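Local coordinates for protein cellulase (Clostridium cellulovorans, PDB 6UI3) that acts as a broad-specificity endoglucanase of family GH5, subfamily 4, probably cutting internal links of cellulose and related plant polysaccharides, here as the catalytic domain of a longer protein, at residues Val46-Lys49 with Lys50-Asp53; Phe253-Leu256 with Asn257-Val261. All blocks are in the same frame, centred on the assembly; numbering follows the deposited sequence. Where two conformers were deposited one is given.

Contact 1. Residues Val46-Lys49 with Lys50-Asp53; sequences VTTK and KMFD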
ATOM      1  N   VAL A  46     -17.353   8.402   6.688  1.00 11.41           N
ATOM      2  CA  VAL A  46     -17.620   7.623   5.489  1.00 11.98           C
ATOM      3  C   VAL A  46     -16.966   8.315   4.301  1.00 10.12           C
ATOM      4  O   VAL A  46     -17.084   9.528   4.117  1.00 11.44           O
ATOM      5  CB  VAL A  46     -19.135   7.466   5.301  1.00 14.06           C
ATOM      6  CG1 VAL A  46     -19.434   6.741   3.987  1.00 14.55           C
ATOM      7  CG2 VAL A  46     -19.745   6.703   6.474  1.00 15.41           C
ATOM      8  N   THR A  47     -16.255   7.547   3.494  1.00  9.50           N
ATOM      9  CA  THR A  47     -15.536   8.092   2.348  1.00  9.07           C
ATOM     10  C   THR A  47     -16.504   8.525   1.248  1.00  9.54           C
ATOM     11  O   THR A  47     -17.534   7.888   1.019  1.00 10.18           O
ATOM     12  CB  THR A  47     -14.594   7.015   1.806  1.00  9.08           C
ATOM     13  OG1 THR A  47     -13.798   6.486   2.878  1.00  9.33           O
ATOM     14  CG2 THR A  47     -13.653   7.562   0.768  1.00  9.68           C
ATOM     15  N   THR A  48     -16.152   9.604   0.540  1.00  9.46           N
ATOM     16  CA  THR A  48     -16.966  10.125  -0.558  1.00  9.94           C
ATOM     17  C   THR A  48     -16.130  10.327  -1.815  1.00 10.40           C
ATOM     18  O   THR A  48     -14.907  10.501  -1.760  1.00 10.57           O
ATOM     19  CB  THR A  48     -17.614  11.474  -0.204  1.00 10.90           C
ATOM     20  OG1 THR A  48     -16.572  12.445  -0.053  1.00 12.29           O
ATOM     21  CG2 THR A  48     -18.433  11.377   1.060  1.00 12.20           C
ATOM     22  N   LYS A  49     -16.815  10.370  -2.958  1.00 10.33           N
ATOM     23  CA  LYS A  49     -16.124  10.674  -4.204  1.00 10.82           C
ATOM     24  C   LYS A  49     -15.458  12.046  -4.152  1.00 10.43           C
ATOM     25  O   LYS A  49     -14.361  12.228  -4.691  1.00 10.34           O
ATOM     26  CB  LYS A  49     -17.072  10.581  -5.402  1.00 12.17           C
ATOM     27  CG  LYS A  49     -16.329  10.804  -6.723  1.00 13.02           C
ATOM     28  CD  LYS A  49     -17.230  10.581  -7.930  1.00 16.21           C
ATOM     29  CE  LYS A  49     -16.491  10.830  -9.231  1.00 17.06           C
ATOM     30  NZ  LYS A  49     -16.216  12.268  -9.461  1.00 17.53           N
ATOM     31  N   LYS A  50     -16.108  13.028  -3.518  1.00 10.76           N
ATOM     32  CA  LYS A  50     -15.532  14.369  -3.447  1.00 10.61           C
ATOM     33  C   LYS A  50     -14.149  14.358  -2.803  1.00 10.12           C
ATOM     34  O   LYS A  50     -13.291  15.171  -3.166  1.00 10.54           O
ATOM     35  CB  LYS A  50     -16.471  15.319  -2.705  1.00 12.10           C
ATOM     36  CG  LYS A  50     -17.687  15.719  -3.518  1.00 16.87           C
ATOM     37  CD  LYS A  50     -18.549  16.737  -2.779  1.00 21.98           C
ATOM     38  CE  LYS A  50     -19.809  17.068  -3.577  1.00 28.28           C
ATOM     39  NZ  LYS A  50     -20.658  18.108  -2.922  1.00 31.91           N
ATOM     40  N   MET A  51     -13.902  13.461  -1.849  1.00  9.22           N
ATOM     41  CA  MET A  51     -12.557  13.362  -1.280  1.00  9.49           C
ATOM     42  C   MET A  51     -11.534  12.998  -2.347  1.00  9.88           C
ATOM     43  O   MET A  51     -10.437  13.568  -2.390  1.00 10.16           O
ATOM     44  CB  MET A  51     -12.546  12.329  -0.153  1.00  9.91           C
ATOM     45  CG  MET A  51     -13.395  12.731   1.021  1.00 10.50           C
ATOM     46  SD  MET A  51     -13.550  11.423   2.253  1.00 11.09           S
ATOM     47  CE  MET A  51     -14.824  12.095   3.312  1.00 13.46           C
ATOM     48  N   PHE A  52     -11.884  12.045  -3.213  0.58  9.43           N
ATOM     49  CA  PHE A  52     -10.998  11.631  -4.293  0.58  9.72           C
ATOM     50  C   PHE A  52     -10.877  12.716  -5.353  0.58  9.89           C
ATOM     51  O   PHE A  52      -9.789  12.934  -5.893  0.58 10.22           O
ATOM     52  CB  PHE A  52     -11.516  10.326  -4.902  0.58 10.27           C
ATOM     53  CG  PHE A  52     -11.220   9.101  -4.076  0.58  9.84           C
ATOM     54  CD1 PHE A  52     -11.832   8.899  -2.843  0.58 10.11           C
ATOM     55  CD2 PHE A  52     -10.343   8.133  -4.546  0.58  9.75           C
ATOM     56  CE1 PHE A  52     -11.551   7.761  -2.092  0.58  9.49           C
ATOM     57  CE2 PHE A  52     -10.065   6.996  -3.799  0.58  9.50           C
ATOM     58  CZ  PHE A  52     -10.669   6.813  -2.571  0.58  9.36           C
ATOM     59  N   ASP A  53     -11.978  13.412  -5.658  1.00  9.30           N
ATOM     60  CA  ASP A  53     -11.915  14.550  -6.569  1.00 10.22           C
ATOM     61  C   ASP A  53     -10.883  15.558  -6.079  1.00 10.58           C
ATOM     62  O   ASP A  53     -10.128  16.139  -6.871  1.00 10.88           O
ATOM     63  CB  ASP A  53     -13.270  15.278  -6.613  1.00 11.20           C
ATOM     64  CG  ASP A  53     -14.409  14.457  -7.192  1.00 12.88           C
ATOM     65  OD1 ASP A  53     -14.197  13.385  -7.787  1.00 13.16           O
ATOM     66  OD2 ASP A  53     -15.558  14.934  -7.044  1.00 15.13           O
TER
HETATM   67  O   HOH W   1     -18.012  14.139  -7.629  0.97 20.50           O
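OD1 of D53 is gripped by the ammonium group of K49, one helical turn earlier, in a salt bridge with NZ 2.9 Å from it on the syn lone pair, and also by the side-chain amide of N98. With CG anti to the backbone N (chi1 -176°), the long lysine chain runs past the carboxylate and bends only at its last torsion to bring NZ in. A water bridges NZ to OD2, lying 2.6 Å from that second oxygen. The helix bond from D53 N to K49 O, 2.8 Å, links the same two residues through the backbone.

Here the helix 49-58 begins, and T48 and M51 form a capping box. Threonine suits the N-cap because its short side chain can turn a hydroxyl oxygen back to a backbone N-H: OG1 of T48, placed between backbone N and carbonyl carbon by chi1 66°, accepts a weak bond from M51 N at 3.4 Å. In return T48 N gives a weak hydrogen bond to M51 SD, 3.6 Å away, a sulfur standing where a capping box usually has a side-chain oxygen. The extended methionine reaches back until CE meets V46 O.

T47 CG2 touches the F52 ring at its edge, in plane, 3.6 Å from CE1. T47 OG1 is hydrogen-bonded to E39, while the large flat ring of F52 also packs on V91 and A95 of helix 82-96.

Contact 2. Residues Phe253-Leu256 with Asn257-Val261; sequences FRML and NNTFV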
ATOM      1  N   PHE A 253      17.380   2.882  -0.753  1.00  7.45           N
ATOM      2  CA  PHE A 253      16.832   2.909  -2.107  0.57  7.57           C
ATOM      3  C   PHE A 253      17.822   2.364  -3.127  1.00  7.85           C
ATOM      4  O   PHE A 253      17.428   1.649  -4.058  1.00  7.66           O
ATOM      5  CB  PHE A 253      16.330   4.313  -2.476  0.57  7.70           C
ATOM      6  CG  PHE A 253      14.921   4.570  -2.015  0.57  8.11           C
ATOM      7  CD1 PHE A 253      14.689   5.172  -0.792  0.57  8.99           C
ATOM      8  CD2 PHE A 253      13.837   4.148  -2.776  0.57  7.92           C
ATOM      9  CE1 PHE A 253      13.413   5.377  -0.336  0.57  9.28           C
ATOM     10  CE2 PHE A 253      12.546   4.337  -2.318  0.57  8.93           C
ATOM     11  CZ  PHE A 253      12.338   4.963  -1.098  0.57  8.58           C
ATOM     12  N   ARG A 254      19.111   2.678  -2.976  1.00  7.34           N
ATOM     13  CA  ARG A 254      20.097   2.063  -3.856  1.00  7.63           C
ATOM     14  C   ARG A 254      20.072   0.537  -3.731  1.00  7.77           C
ATOM     15  O   ARG A 254      20.244  -0.178  -4.721  1.00  8.09           O
ATOM     16  CB  ARG A 254      21.495   2.601  -3.548  1.00  7.75           C
ATOM     17  CG  ARG A 254      21.751   4.030  -3.996  1.00  8.05           C
ATOM     18  CD  ARG A 254      23.160   4.453  -3.705  1.00  9.34           C
ATOM     19  NE  ARG A 254      23.443   5.855  -4.030  1.00 10.60           N
ATOM     20  CZ  ARG A 254      23.912   6.276  -5.191  1.00 12.29           C
ATOM     21  NH1 ARG A 254      24.120   5.434  -6.180  1.00 15.19           N
ATOM     22  NH2 ARG A 254      24.159   7.560  -5.359  1.00 14.27           N
ATOM     23  N   MET A 255      19.893   0.027  -2.511  1.00  7.32           N
ATOM     24  CA  MET A 255      19.847  -1.417  -2.306  0.79  7.42           C
ATOM     25  C   MET A 255      18.602  -2.028  -2.948  1.00  7.32           C
ATOM     26  O   MET A 255      18.691  -3.093  -3.577  1.00  8.15           O
ATOM     27  CB  MET A 255      19.950  -1.696  -0.807  0.79  8.38           C
ATOM     28  CG  MET A 255      19.798  -3.153  -0.404  0.79  9.19           C
ATOM     29  SD  MET A 255      18.090  -3.673  -0.278  0.79 10.07           S
ATOM     30  CE  MET A 255      17.543  -2.683   1.111  0.79 11.87           C
ATOM     31  N   LEU A 256      17.444  -1.377  -2.827  1.00  7.31           N
ATOM     32  CA  LEU A 256      16.238  -1.898  -3.470  1.00  7.67           C
ATOM     33  C   LEU A 256      16.405  -1.892  -4.983  1.00  7.96           C
ATOM     34  O   LEU A 256      15.935  -2.803  -5.679  1.00  8.27           O
ATOM     35  CB  LEU A 256      15.027  -1.057  -3.064  1.00  8.14           C
ATOM     36  CG  LEU A 256      14.576  -1.209  -1.608  1.00  7.84           C
ATOM     37  CD1 LEU A 256      13.551  -0.148  -1.265  1.00  8.16           C
ATOM     38  CD2 LEU A 256      14.012  -2.605  -1.297  1.00  9.40           C
ATOM     39  N   ASN A 257      17.056  -0.854  -5.508  1.00  8.35           N
ATOM     40  CA  ASN A 257      17.339  -0.780  -6.933  1.00  8.45           C
ATOM     41  C   ASN A 257      18.231  -1.939  -7.368  1.00  8.94           C
ATOM     42  O   ASN A 257      17.984  -2.569  -8.403  1.00  9.51           O
ATOM     43  CB  ASN A 257      17.986   0.571  -7.236  1.00  9.67           C
ATOM     44  CG  ASN A 257      18.207   0.786  -8.708  1.00 10.75           C
ATOM     45  OD1 ASN A 257      17.247   0.765  -9.487  1.00 11.60           O
ATOM     46  ND2 ASN A 257      19.455   1.018  -9.101  1.00 11.08           N
ATOM     47  N   ASN A 258      19.278  -2.243  -6.590  1.00  8.92           N
ATOM     48  CA  ASN A 258      20.171  -3.345  -6.937  1.00  9.80           C
ATOM     49  C   ASN A 258      19.447  -4.683  -6.895  1.00 10.34           C
ATOM     50  O   ASN A 258      19.660  -5.541  -7.756  1.00 11.20           O
ATOM     51  CB  ASN A 258      21.356  -3.420  -5.965  1.00 10.87           C
ATOM     52  CG  ASN A 258      22.426  -2.392  -6.232  1.00 14.02           C
ATOM     53  OD1 ASN A 258      22.494  -1.820  -7.312  1.00 14.92           O
ATOM     54  ND2 ASN A 258      23.266  -2.150  -5.238  1.00 14.26           N
ATOM     55  N   THR A 259      18.607  -4.896  -5.884  1.00 10.00           N
ATOM     56  CA  THR A 259      18.028  -6.218  -5.697  1.00  9.81           C
ATOM     57  C   THR A 259      16.911  -6.490  -6.691  1.00  9.25           C
ATOM     58  O   THR A 259      16.830  -7.585  -7.244  1.00  9.88           O
ATOM     59  CB  THR A 259      17.464  -6.351  -4.283  1.00 11.59           C
ATOM     60  OG1 THR A 259      18.509  -6.173  -3.315  1.00 15.27           O
ATOM     61  CG2 THR A 259      16.819  -7.693  -4.079  1.00 12.30           C
ATOM     62  N   PHE A 260      16.042  -5.508  -6.928  1.00  8.36           N
ATOM     63  CA  PHE A 260      14.826  -5.703  -7.710  1.00  8.16           C
ATOM     64  C   PHE A 260      14.841  -4.951  -9.037  1.00  8.74           C
ATOM     65  O   PHE A 260      14.744  -5.569 -10.108  1.00  8.85           O
ATOM     66  CB  PHE A 260      13.605  -5.284  -6.880  1.00  8.53           C
ATOM     67  CG  PHE A 260      13.442  -6.050  -5.593  1.00  8.52           C
ATOM     68  CD1 PHE A 260      13.229  -7.411  -5.619  1.00  9.02           C
ATOM     69  CD2 PHE A 260      13.463  -5.404  -4.362  1.00  8.71           C
ATOM     70  CE1 PHE A 260      13.064  -8.125  -4.457  1.00  9.78           C
ATOM     71  CE2 PHE A 260      13.283  -6.120  -3.192  1.00  8.72           C
ATOM     72  CZ  PHE A 260      13.090  -7.471  -3.240  1.00  8.79           C
ATOM     73  N   VAL A 261      14.970  -3.620  -8.997  1.00  9.09           N
ATOM     74  CA  VAL A 261      14.697  -2.814 -10.192  1.00  9.50           C
ATOM     75  C   VAL A 261      15.683  -3.130 -11.307  1.00 10.85           C
ATOM     76  O   VAL A 261      15.296  -3.292 -12.475  1.00 11.84           O
ATOM     77  CB  VAL A 261      14.684  -1.309  -9.850  1.00  9.79           C
ATOM     78  CG1 VAL A 261      14.394  -0.466 -11.108  1.00 11.95           C
ATOM     79  CG2 VAL A 261      13.644  -1.007  -8.784  1.00 10.93           C
TER
HETATM   80  O   HOH W   2      21.589   0.727  -6.976  0.97 12.37           O
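Backbone bonds join F253-L256 to N257-V261 in the ordinary i to i+4 pattern. N257 N reaches F253 O and N258 N reaches R254 O, both at 2.9 Å; T259 N to M255 O and F260 N to L256 O continue the series. At the end the helix widens into a pi-type turn, with F260 at phi -113°, and V261 N lies 3.6 Å from L256 O.

Polar side chains occupy the solvent-facing side. One water donates to R254 O at 2.8 Å and to N258 OD1, and accepts from N257 ND2, so two neighbouring asparagines, short and able to donate or accept, share it over a carbonyl of the preceding turn. N258 OD1 is also held by K262, and R254, whose long chain leads outward, forms a salt bridge through NE with D250. T259 OG1 stands 3.1 Å from M255 O.

Van der Waals contacts are made by the other side chains. M255 runs alongside T259, its sulfur SD 4.0 Å from the hydroxyl OG1; with CG anti to the backbone N and the chain folded at its next two torsions, the methionine packs against V206 and Y203 of helix 203-208. L256 sets its methyl CD2 4.1 Å from CE2 of the F260 ring. Within N257-V261, neighbours T259 and F260 make a CH-pi contact, the methyl CG2 of T259 lying 3.7 Å above the plane of the F260 ring, over its centre; the same ring touches V206 and V267. F253, a flat buried aromatic, meets I269 and stacks edge-to-face with Y290.

An amphipathic helix of this kind, greasy toward the strands and polar toward water, is characteristic of the outer layer of a (β/α)8 TIM barrel.

Overall arrangement
Contact 1 and contact 2 lie on opposite sides of the chain's centre, about 35 Å apart between centres and about 23 Å between nearest atoms, and they do not touch. Contact 1 comes first in sequence: it starts the helix 49-58, which follows strand 25-29 and leads into strand 62-65. Contact 2 comes late, at the closing end of helix 243-261, just before strand 267-272. Both helices belong to the outer layer round the closed, eight-stranded parallel barrel of the GH5 catalytic domain, and each passes the chain from one strand to the next. What they share is the barrel that both helices surround, one illustrating how such a helix begins and the other how one ends.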